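PDB 3LLC: putative hydrolase, which probably acts as an acyl-protein thioesterase of the alpha/beta hydrolase family, removing fatty acyl groups from acylated proteins and perhaps cleaving acyl-glucuronides. Local coordinates for residues A[147-152]-A[187-192]; A[25-30]-A[101-106]. All blocks are in the same frame, centred on the assembly; numbering follows the deposited sequence. Where two conformers were deposited one is given.

Contact 1 (147-152 with 187-192) joins two helices of the insertion between strands 136-143 and 209-214, and contact 2 (25-30 with 101-106) joins the sheet to the C-terminal end of helix 89-103. Their centres are 27 Å apart, their nearest atoms about 15 Å, and they lie on opposite sides of the chain's centre. Helix 89-103 relates the two, since Trp92 on it packs against Leu189 of contact 1 while Phe103 forms contact 2. In contact 1 the Phe149 side chain lies near, without touching, the presumed nucleophile elbow and Ser-His-Asp triad; it is also about 4 Å from a bound tetraethylene glycol, probably from the crystallisation liquor.

Contact 1 (A[147-152]-A[187-192]); sequences PDFTSD and RALMED
Thr150 and Met190 form the centre of a buried, mainly van der Waals helix-helix contact in which side-chain carbons meet backbone carbonyls, with one water bridge. It lies within the insertion that follows strand 136-143, the place where alpha/beta hydrolases commonly carry their cap. The helices come near at these two residues, whose CA atoms are 5.6 Å apart. Thr150 points its CB at helix 187-195 and uses both branches. Its methyl CG2 lies 3.9 Å from Leu189 O and also meets the CD2 branch of Leu189, while Thr150 CB is 4.0 Å from SE of Met190, a selenomethionine. The Thr150 and Met190 side chains run alongside each other in opposite senses, with SE beside both CB and CG2 of the threonine. Met190 folds back at chi2 (-66°) and chi3 (-62°), a double bend that places Met190 CE 3.5 Å from Thr150 O. At the border, Leu189 CD2 approaches the Phe149 ring obliquely, 4.3 Å from Phe149 CE1.

A chi1 of 60° puts Thr150 OG1 between its own backbone N and carbonyl carbon and sends CG2 anti to that carbon, so hydroxyl and methyl serve different partners. Around the contact, Trp118 of helix 115-128 touches Thr150 and meets the Phe149 ring, and Ile154 backs both Phe149 and Met190. No direct hydrogen bond crosses between the segments; a water links them, 2.7 Å from Thr150 OG1 and 2.8 Å from Met190 O. The water takes the hydrogen of OG1 and gives one of its own to Met190 O, and in this way a buried hydroxyl and a helix carbonyl are both served across the contact.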
loop_
_atom_site.group_PDB
_atom_site.type_symbol
_atom_site.label_atom_id
_atom_site.label_comp_id
_atom_site.label_asym_id
_atom_site.label_seq_id
_atom_site.Cartn_x
_atom_site.Cartn_y
_atom_site.Cartn_z
ATOM N N PRO A 147 3.644 5.567 -5.982
ATOM C CA PRO A 147 3.413 6.936 -5.466
ATOM C C PRO A 147 2.992 7.890 -6.569
ATOM O O PRO A 147 3.509 7.820 -7.680
ATOM C CB PRO A 147 4.810 7.340 -4.906
ATOM C CG PRO A 147 5.796 6.492 -5.694
ATOM C CD PRO A 147 5.044 5.152 -5.858
ATOM N N ASP A 148 2.083 8.821 -6.241
ATOM C CA ASP A 148 1.681 9.906 -7.126
ATOM C C ASP A 148 1.202 9.382 -8.489
ATOM O O ASP A 148 1.363 10.063 -9.494
ATOM C CB ASP A 148 2.820 10.905 -7.335
ATOM C CG ASP A 148 3.410 11.418 -5.993
ATOM O OD1 ASP A 148 2.739 11.187 -4.941
ATOM O OD2 ASP A 148 4.504 12.051 -6.030
ATOM N N PHE A 149 0.571 8.206 -8.497
ATOM C CA PHE A 149 0.172 7.621 -9.786
ATOM C C PHE A 149 -0.839 8.482 -10.538
ATOM O O PHE A 149 -0.841 8.513 -11.786
ATOM C CB PHE A 149 -0.236 6.120 -9.673
ATOM C CG PHE A 149 -1.609 5.849 -9.099
ATOM C CD1 PHE A 149 -2.760 6.071 -9.824
ATOM C CD2 PHE A 149 -1.737 5.250 -7.836
ATOM C CE1 PHE A 149 -4.010 5.764 -9.277
ATOM C CE2 PHE A 149 -2.990 4.952 -7.302
ATOM C CZ PHE A 149 -4.101 5.200 -8.015
ATOM N N THR A 150 -1.718 9.187 -9.816
ATOM C CA THR A 150 -2.755 9.999 -10.476
ATOM C C THR A 150 -2.132 11.135 -11.285
ATOM O O THR A 150 -2.491 11.337 -12.438
ATOM C CB THR A 150 -3.815 10.540 -9.469
ATOM O OG1 THR A 150 -3.154 11.356 -8.482
ATOM C CG2 THR A 150 -4.559 9.381 -8.783
ATOM N N SER A 151 -1.156 11.857 -10.715
ATOM C CA SER A 151 -0.561 12.976 -11.395
ATOM C C SER A 151 0.573 12.561 -12.356
ATOM O O SER A 151 0.796 13.230 -13.391
ATOM C CB SER A 151 -0.016 14.026 -10.387
ATOM O OG SER A 151 0.945 13.459 -9.518
ATOM N N ASP A 152 1.280 11.508 -12.025
ATOM C CA ASP A 152 2.529 11.164 -12.742
ATOM C C ASP A 152 2.353 10.081 -13.806
ATOM O O ASP A 152 3.083 10.101 -14.776
ATOM C CB ASP A 152 3.634 10.723 -11.782
ATOM C CG ASP A 152 4.097 11.841 -10.840
ATOM O OD1 ASP A 152 3.404 12.875 -10.724
ATOM O OD2 ASP A 152 5.146 11.627 -10.182
ATOM N N ARG A 187 -13.203 11.198 -10.567
ATOM C CA ARG A 187 -12.758 12.589 -10.485
ATOM C C ARG A 187 -12.235 12.867 -9.065
ATOM O O ARG A 187 -11.178 13.463 -8.914
ATOM C CB ARG A 187 -13.893 13.545 -10.842
ATOM C CG ARG A 187 -13.485 15.033 -10.896
ATOM C CD ARG A 187 -14.659 15.952 -11.275
ATOM N NE ARG A 187 -14.509 17.286 -10.701
ATOM C CZ ARG A 187 -15.362 18.290 -10.880
ATOM N NH1 ARG A 187 -16.447 18.131 -11.628
ATOM N NH2 ARG A 187 -15.125 19.458 -10.302
ATOM N N ALA A 188 -12.961 12.410 -8.049
ATOM C CA ALA A 188 -12.533 12.577 -6.629
ATOM C C ALA A 188 -11.166 11.965 -6.322
ATOM O O ALA A 188 -10.322 12.603 -5.674
ATOM C CB ALA A 188 -13.626 12.063 -5.638
ATOM N N LEU A 189 -10.909 10.750 -6.811
ATOM C CA LEU A 189 -9.593 10.140 -6.689
ATOM C C LEU A 189 -8.498 10.977 -7.353
ATOM O O LEU A 189 -7.417 11.143 -6.774
ATOM C CB LEU A 189 -9.572 8.706 -7.288
ATOM C CG LEU A 189 -8.247 7.971 -7.219
ATOM C CD1 LEU A 189 -8.128 7.135 -5.940
ATOM C CD2 LEU A 189 -7.989 7.067 -8.465
HETATM N N MSE A 190 -8.727 11.438 -8.578
HETATM C CA MSE A 190 -7.708 12.217 -9.296
HETATM C C MSE A 190 -7.408 13.553 -8.541
HETATM O O MSE A 190 -6.253 13.915 -8.389
HETATM C CB MSE A 190 -8.150 12.551 -10.737
HETATM C CG MSE A 190 -8.408 11.302 -11.658
HETATM SE SE MSE A 190 -6.903 10.301 -12.043
HETATM C CE MSE A 190 -5.916 11.683 -12.974
ATOM N N GLU A 191 -8.447 14.233 -8.075
ATOM C CA GLU A 191 -8.270 15.554 -7.420
ATOM C C GLU A 191 -7.530 15.360 -6.076
ATOM O O GLU A 191 -6.551 16.034 -5.787
ATOM C CB GLU A 191 -9.611 16.235 -7.207
ATOM C CG GLU A 191 -10.266 16.765 -8.491
ATOM C CD GLU A 191 -11.681 17.262 -8.311
ATOM O OE1 GLU A 191 -12.316 17.067 -7.247
ATOM O OE2 GLU A 191 -12.176 17.844 -9.283
ATOM N N ASP A 192 -7.963 14.374 -5.309
ATOM C CA ASP A 192 -7.361 14.086 -3.991
ATOM C C ASP A 192 -5.962 13.474 -4.092
ATOM O O ASP A 192 -5.173 13.609 -3.158
ATOM C CB ASP A 192 -8.339 13.241 -3.150
ATOM C CG ASP A 192 -7.743 12.767 -1.815
ATOM O OD1 ASP A 192 -7.831 13.529 -0.842
ATOM O OD2 ASP A 192 -7.191 11.662 -1.749
HETATM O O HOH W 1 -3.797 13.740 -9.624
#

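Contact 2 (A[25-30]-A[101-106]); sequences IAALVR and DHFKPE
Phe103 reaches from the last turn of helix 89-103 toward Val29 and Ala27 on strand 23-30, and its side chain carries the whole contact. CB points toward the strand but is itself too far back to touch it. At chi1 -66° CG lies anti to the carbonyl carbon of Phe103; neither CG nor CD2 comes within 4.5 Å of the strand. Phe103 CD1 is 4.3 Å from Val29 CG2, a methyl that stands over one face of the ring, 4.2 Å above the plane and offset toward the rim. Next along that side, Phe103 CE1 is 4.0 Å from Val29 CG1, the closest approach of the two segments. Across the ring, Phe103 CE2 reaches Ala27 CB at 4.4 Å, the methyl sitting at the edge near the ring plane. CZ, the tip, lies between these two neighbours, 4.3 Å from Val29 CG1. Val29 was modelled in two conformers, and all its contacts given here belong to one of them.

The arrangement is helix-on-sheet packing of the alpha/beta hydrolase fold: helix 89-103 leads into strand 107-113, which ends at the probable nucleophile elbow, and here it rests on the second strand of the mixed sheet. Ala27 and Val29, two residues apart on the strand, both direct CB toward the helix, whereas Leu28 between them points away.

The opposite face of the Phe103 ring is covered by its own neighbour: His102 CD2 sits 3.7 Å above the ring plane, over the centre. His12, on the adjoining strand 9-16, adds an edge-to-face ring contact. Just beyond the ring the helix ends, Lys104 leaving helical geometry with a positive phi of 50°. Lys104 NZ turns back to donate to Asp101 O at 2.7 Å, approaching in the carbonyl plane with a C=O...N angle of 146°.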
loop_
_atom_site.group_PDB
_atom_site.type_symbol
_atom_site.label_atom_id
_atom_site.label_comp_id
_atom_site.label_asym_id
_atom_site.label_seq_id
_atom_site.Cartn_x
_atom_site.Cartn_y
_atom_site.Cartn_z
ATOM N N ILE A 25 -14.195 -1.429 8.741
ATOM C CA ILE A 25 -13.060 -2.056 8.077
ATOM C C ILE A 25 -12.802 -3.456 8.667
ATOM O O ILE A 25 -12.669 -3.639 9.901
ATOM C CB ILE A 25 -11.782 -1.132 8.212
ATOM C CG1 ILE A 25 -12.048 0.217 7.552
ATOM C CG2 ILE A 25 -10.507 -1.839 7.688
ATOM C CD1 ILE A 25 -12.444 0.155 6.017
ATOM N N ALA A 26 -12.779 -4.464 7.785
ATOM C CA ALA A 26 -12.522 -5.844 8.174
ATOM C C ALA A 26 -10.988 -6.077 8.224
ATOM O O ALA A 26 -10.237 -5.653 7.322
ATOM C CB ALA A 26 -13.195 -6.832 7.175
ATOM N N ALA A 27 -10.536 -6.760 9.279
ATOM C CA ALA A 27 -9.107 -7.055 9.496
ATOM C C ALA A 27 -8.891 -8.475 10.028
ATOM O O ALA A 27 -9.743 -9.050 10.719
ATOM C CB ALA A 27 -8.447 -5.989 10.457
ATOM N N LEU A 28 -7.749 -9.044 9.645
ATOM C CA LEU A 28 -7.280 -10.362 10.069
ATOM C C LEU A 28 -5.898 -10.147 10.720
ATOM O O LEU A 28 -4.981 -9.634 10.060
ATOM C CB LEU A 28 -7.151 -11.291 8.851
ATOM C CG LEU A 28 -8.464 -11.712 8.153
ATOM C CD1 LEU A 28 -8.181 -12.386 6.801
ATOM C CD2 LEU A 28 -9.341 -12.621 9.082
ATOM N N VAL A 29 -5.754 -10.551 11.977
ATOM C CA VAL A 29 -4.561 -10.239 12.781
ATOM C C VAL A 29 -3.995 -11.462 13.502
ATOM O O VAL A 29 -4.734 -12.318 14.029
ATOM C CB VAL A 29 -4.857 -9.158 13.848
ATOM C CG1 VAL A 29 -5.640 -9.746 15.018
ATOM C CG2 VAL A 29 -3.567 -8.551 14.356
ATOM N N ARG A 30 -2.668 -11.555 13.495
ATOM C CA ARG A 30 -1.930 -12.582 14.194
ATOM C C ARG A 30 -1.006 -11.859 15.182
ATOM O O ARG A 30 -0.190 -11.040 14.770
ATOM C CB ARG A 30 -1.119 -13.374 13.162
ATOM C CG ARG A 30 -0.372 -14.547 13.674
ATOM C CD ARG A 30 0.527 -15.127 12.590
ATOM N NE ARG A 30 -0.213 -15.677 11.456
ATOM C CZ ARG A 30 -0.671 -16.927 11.371
ATOM N NH1 ARG A 30 -0.547 -17.780 12.384
ATOM N NH2 ARG A 30 -1.303 -17.328 10.280
ATOM N N ASP A 101 -3.612 2.227 14.756
ATOM C CA ASP A 101 -3.920 2.780 16.076
ATOM C C ASP A 101 -4.835 1.885 16.930
ATOM O O ASP A 101 -4.866 2.001 18.171
ATOM C CB ASP A 101 -4.551 4.173 15.956
ATOM C CG ASP A 101 -3.568 5.238 15.389
ATOM O OD1 ASP A 101 -2.332 4.980 15.327
ATOM O OD2 ASP A 101 -4.040 6.342 15.008
ATOM N N HIS A 102 -5.579 0.990 16.281
ATOM C CA HIS A 102 -6.446 0.058 17.014
ATOM C C HIS A 102 -5.591 -1.014 17.719
ATOM O O HIS A 102 -5.854 -1.362 18.842
ATOM C CB HIS A 102 -7.456 -0.585 16.058
ATOM C CG HIS A 102 -8.451 -1.494 16.724
ATOM N ND1 HIS A 102 -9.592 -1.024 17.347
ATOM C CD2 HIS A 102 -8.486 -2.844 16.849
ATOM C CE1 HIS A 102 -10.266 -2.043 17.857
ATOM N NE2 HIS A 102 -9.628 -3.159 17.552
ATOM N N PHE A 103 -4.588 -1.543 17.021
ATOM C CA PHE A 103 -3.758 -2.645 17.511
ATOM C C PHE A 103 -2.470 -2.198 18.205
ATOM O O PHE A 103 -1.956 -2.922 19.052
ATOM C CB PHE A 103 -3.439 -3.577 16.340
ATOM C CG PHE A 103 -4.659 -4.289 15.800
ATOM C CD1 PHE A 103 -5.275 -5.271 16.567
ATOM C CD2 PHE A 103 -5.186 -3.979 14.560
ATOM C CE1 PHE A 103 -6.405 -5.932 16.097
ATOM C CE2 PHE A 103 -6.305 -4.639 14.082
ATOM C CZ PHE A 103 -6.911 -5.620 14.851
ATOM N N LYS A 104 -1.961 -1.019 17.840
ATOM C CA LYS A 104 -0.791 -0.381 18.500
ATOM C C LYS A 104 0.431 -1.282 18.668
ATOM O O LYS A 104 0.927 -1.432 19.773
ATOM C CB LYS A 104 -1.178 0.132 19.882
ATOM C CG LYS A 104 -2.171 1.260 19.880
ATOM C CD LYS A 104 -2.573 1.625 21.316
ATOM C CE LYS A 104 -3.048 3.073 21.410
ATOM N NZ LYS A 104 -4.020 3.461 20.339
ATOM N N PRO A 105 0.913 -1.899 17.593
ATOM C CA PRO A 105 2.124 -2.702 17.717
ATOM C C PRO A 105 3.300 -1.809 18.131
ATOM O O PRO A 105 3.343 -0.621 17.758
ATOM C CB PRO A 105 2.306 -3.264 16.304
ATOM C CG PRO A 105 1.658 -2.248 15.438
ATOM C CD PRO A 105 0.459 -1.809 16.199
ATOM N N GLU A 106 4.218 -2.355 18.932
ATOM C CA GLU A 106 5.397 -1.580 19.368
ATOM C C GLU A 106 6.303 -1.179 18.197
ATOM O O GLU A 106 6.751 -0.032 18.116
ATOM C CB GLU A 106 6.210 -2.340 20.428
ATOM C CG GLU A 106 5.392 -2.782 21.625
ATOM C CD GLU A 106 6.256 -3.231 22.811
ATOM O OE1 GLU A 106 7.508 -3.102 22.766
ATOM O OE2 GLU A 106 5.659 -3.728 23.782
#